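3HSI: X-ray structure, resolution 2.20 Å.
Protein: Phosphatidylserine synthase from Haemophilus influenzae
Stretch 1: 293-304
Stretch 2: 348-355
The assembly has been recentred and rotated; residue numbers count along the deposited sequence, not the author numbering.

Stretch 1 (293-304) TLLENGKRVEII
Stretch 2, residues 348-355: SGQLVVRL

Two neighbouring parallel β-strands, 300-304 and 351-355, form this contact, extended at its N-terminal end by Q350, whose side chain ties down the turn between a helix and the first strand. The strand axes run 8° apart and approach to 4.7 Å, pairing V301 with L351, E302 with V352, I303 with V353 and I304 with R354. V301 and I303 on one side, V352 on the other, turn both backbone N-H and C=O toward the neighbouring strand, giving the parallel ladder of hydrogen bonds: V301 N to Q350 O (3.1 Å), V352 N to V301 O (2.8 Å), I303 N to V352 O (2.8 Å) and R354 N to I303 O (2.8 Å). The helix ending at E296 gives way to N297 and to G298 (phi 82°, psi 5°), and K299 (-79°/156°) leads into the extended strand. Q350, with chi1 and chi2 both t, reaches into this turn; its NE2 donates to L295 O and to K299 O, both at 2.8 Å, bridging the helix end and the residue just before the strand. On one sheet face, L351 (chi1 t, chi2 p) places CD1 3.9 Å from V301 CG1 and 4.1 Å from I303 CD1, while L295 CD2 packs 3.9 Å from L351 CB. On the other face, extended E302 (t, t) forms a salt bridge with R354 (m, t, t): E302 OE2 lies 3.1 Å from R354 NE, though the 120° hydrogen-bond angle makes that bond weak.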

# COMPACT_ATOMS: atom_id res chain seq x y z
N THR C 293 2.52 6.90 -26.10
CA THR C 293 1.83 6.42 -27.32
C THR C 293 1.29 7.58 -28.14
O THR C 293 1.44 7.59 -29.36
CB THR C 293 0.65 5.47 -26.98
OG1 THR C 293 1.15 4.37 -26.22
CG2 THR C 293 -0.01 4.94 -28.26
N LEU C 294 0.64 8.52 -27.44
CA LEU C 294 0.11 9.73 -28.05
C LEU C 294 1.21 10.46 -28.78
O LEU C 294 1.04 10.83 -29.92
CB LEU C 294 -0.54 10.64 -27.03
CG LEU C 294 -1.80 10.06 -26.37
CD1 LEU C 294 -2.32 10.99 -25.33
CD2 LEU C 294 -2.92 9.68 -27.47
N LEU C 295 2.35 10.64 -28.12
CA LEU C 295 3.46 11.35 -28.73
C LEU C 295 4.02 10.58 -29.91
O LEU C 295 4.32 11.19 -30.94
CB LEU C 295 4.54 11.69 -27.70
CG LEU C 295 4.12 12.76 -26.68
CD1 LEU C 295 5.17 12.86 -25.59
CD2 LEU C 295 3.85 14.14 -27.30
N GLU C 296 4.12 9.26 -29.80
CA GLU C 296 4.58 8.42 -30.94
C GLU C 296 3.61 8.43 -32.14
O GLU C 296 4.01 8.14 -33.28
CB GLU C 296 4.86 6.99 -30.48
N ASN C 297 2.35 8.73 -31.89
CA ASN C 297 1.33 8.68 -32.92
C ASN C 297 0.90 10.05 -33.39
O ASN C 297 -0.17 10.20 -33.96
CB ASN C 297 0.08 7.89 -32.44
CG ASN C 297 0.35 6.40 -32.31
OD1 ASN C 297 1.09 5.82 -33.10
ND2 ASN C 297 -0.25 5.77 -31.32
N GLY C 298 1.70 11.06 -33.11
CA GLY C 298 1.45 12.40 -33.65
C GLY C 298 0.44 13.28 -32.95
O GLY C 298 0.15 14.39 -33.42
N LYS C 299 -0.10 12.85 -31.81
CA LYS C 299 -1.06 13.72 -31.12
C LYS C 299 -0.28 14.78 -30.36
O LYS C 299 0.89 14.57 -30.04
CB LYS C 299 -1.99 12.95 -30.18
CG LYS C 299 -2.37 11.52 -30.59
CD LYS C 299 -2.96 11.47 -31.97
CE LYS C 299 -3.76 10.21 -32.21
NZ LYS C 299 -4.59 10.54 -33.38
N ARG C 300 -0.91 15.91 -30.09
CA ARG C 300 -0.27 16.94 -29.28
C ARG C 300 -0.60 16.74 -27.81
O ARG C 300 -1.69 16.26 -27.47
CB ARG C 300 -0.75 18.32 -29.71
CG ARG C 300 -0.66 18.56 -31.20
CD ARG C 300 0.75 18.68 -31.65
NE ARG C 300 0.86 19.01 -33.07
CZ ARG C 300 1.37 18.21 -33.99
NH1 ARG C 300 1.84 17.01 -33.67
NH2 ARG C 300 1.44 18.62 -35.25
N VAL C 301 0.34 17.15 -26.95
CA VAL C 301 0.19 17.02 -25.51
C VAL C 301 0.74 18.27 -24.86
O VAL C 301 1.86 18.72 -25.17
CB VAL C 301 0.99 15.78 -24.93
CG1 VAL C 301 0.83 15.73 -23.37
CG2 VAL C 301 0.55 14.47 -25.60
N GLU C 302 -0.05 18.83 -23.96
CA GLU C 302 0.36 19.97 -23.19
C GLU C 302 0.30 19.59 -21.70
O GLU C 302 -0.71 19.14 -21.22
CB GLU C 302 -0.56 21.16 -23.51
CG GLU C 302 -0.23 22.40 -22.70
CD GLU C 302 -1.17 23.56 -22.95
OE1 GLU C 302 -2.10 23.43 -23.80
OE2 GLU C 302 -0.98 24.62 -22.31
N ILE C 303 1.38 19.80 -20.96
CA ILE C 303 1.38 19.48 -19.55
C ILE C 303 1.74 20.73 -18.78
O ILE C 303 2.72 21.41 -19.11
CB ILE C 303 2.37 18.34 -19.23
CG1 ILE C 303 2.03 17.10 -20.08
CG2 ILE C 303 2.35 18.04 -17.71
CD1 ILE C 303 3.08 15.93 -20.03
N ILE C 304 0.91 21.06 -17.79
CA ILE C 304 1.14 22.25 -17.01
C ILE C 304 1.34 21.83 -15.56
O ILE C 304 0.46 21.24 -14.97
CB ILE C 304 -0.09 23.24 -17.10
CG1 ILE C 304 -0.57 23.34 -18.56
CG2 ILE C 304 0.29 24.61 -16.51
CD1 ILE C 304 -1.76 24.41 -18.85
N SER C 348 9.79 20.09 -31.64
CA SER C 348 8.87 20.32 -32.73
C SER C 348 7.59 21.01 -32.23
O SER C 348 6.74 21.40 -33.02
CB SER C 348 8.54 18.99 -33.39
OG SER C 348 7.72 18.24 -32.51
N GLY C 349 7.44 21.15 -30.91
CA GLY C 349 6.23 21.76 -30.33
C GLY C 349 5.08 20.77 -30.23
O GLY C 349 3.93 21.14 -29.89
N GLN C 350 5.36 19.50 -30.52
CA GLN C 350 4.34 18.48 -30.38
C GLN C 350 3.98 18.29 -28.90
O GLN C 350 2.83 18.04 -28.56
CB GLN C 350 4.81 17.15 -31.00
CG GLN C 350 3.66 16.14 -31.15
CD GLN C 350 4.14 14.74 -31.49
OE1 GLN C 350 5.28 14.55 -31.93
NE2 GLN C 350 3.29 13.75 -31.24
N LEU C 351 4.99 18.37 -28.03
CA LEU C 351 4.79 18.36 -26.59
C LEU C 351 5.11 19.74 -26.06
O LEU C 351 6.17 20.29 -26.34
CB LEU C 351 5.70 17.32 -25.92
CG LEU C 351 5.88 17.30 -24.39
CD1 LEU C 351 4.56 16.98 -23.66
CD2 LEU C 351 6.89 16.23 -23.99
N VAL C 352 4.17 20.28 -25.31
CA VAL C 352 4.31 21.58 -24.68
C VAL C 352 4.35 21.35 -23.17
O VAL C 352 3.46 20.72 -22.59
CB VAL C 352 3.15 22.54 -25.07
CG1 VAL C 352 3.17 23.82 -24.20
CG2 VAL C 352 3.28 22.94 -26.56
N VAL C 353 5.41 21.82 -22.53
CA VAL C 353 5.53 21.67 -21.10
C VAL C 353 5.54 23.08 -20.58
O VAL C 353 6.36 23.89 -21.00
CB VAL C 353 6.82 20.90 -20.71
CG1 VAL C 353 7.07 20.98 -19.18
CG2 VAL C 353 6.71 19.45 -21.14
N ARG C 354 4.62 23.39 -19.68
CA ARG C 354 4.56 24.73 -19.13
C ARG C 354 4.80 24.70 -17.64
O ARG C 354 4.27 23.83 -16.95
CB ARG C 354 3.17 25.32 -19.34
CG ARG C 354 3.02 26.00 -20.63
CD ARG C 354 1.56 26.22 -20.79
NE ARG C 354 1.26 26.69 -22.13
CZ ARG C 354 1.38 27.94 -22.53
NH1 ARG C 354 1.83 28.90 -21.71
NH2 ARG C 354 1.04 28.24 -23.76
N LEU C 355 5.60 25.64 -17.16
CA LEU C 355 5.87 25.74 -15.74
C LEU C 355 5.20 26.99 -15.17
O LEU C 355 5.45 28.11 -15.66
CB LEU C 355 7.36 25.80 -15.48
CG LEU C 355 8.21 24.55 -15.76
CD1 LEU C 355 9.65 24.88 -15.43
CD2 LEU C 355 7.77 23.37 -14.93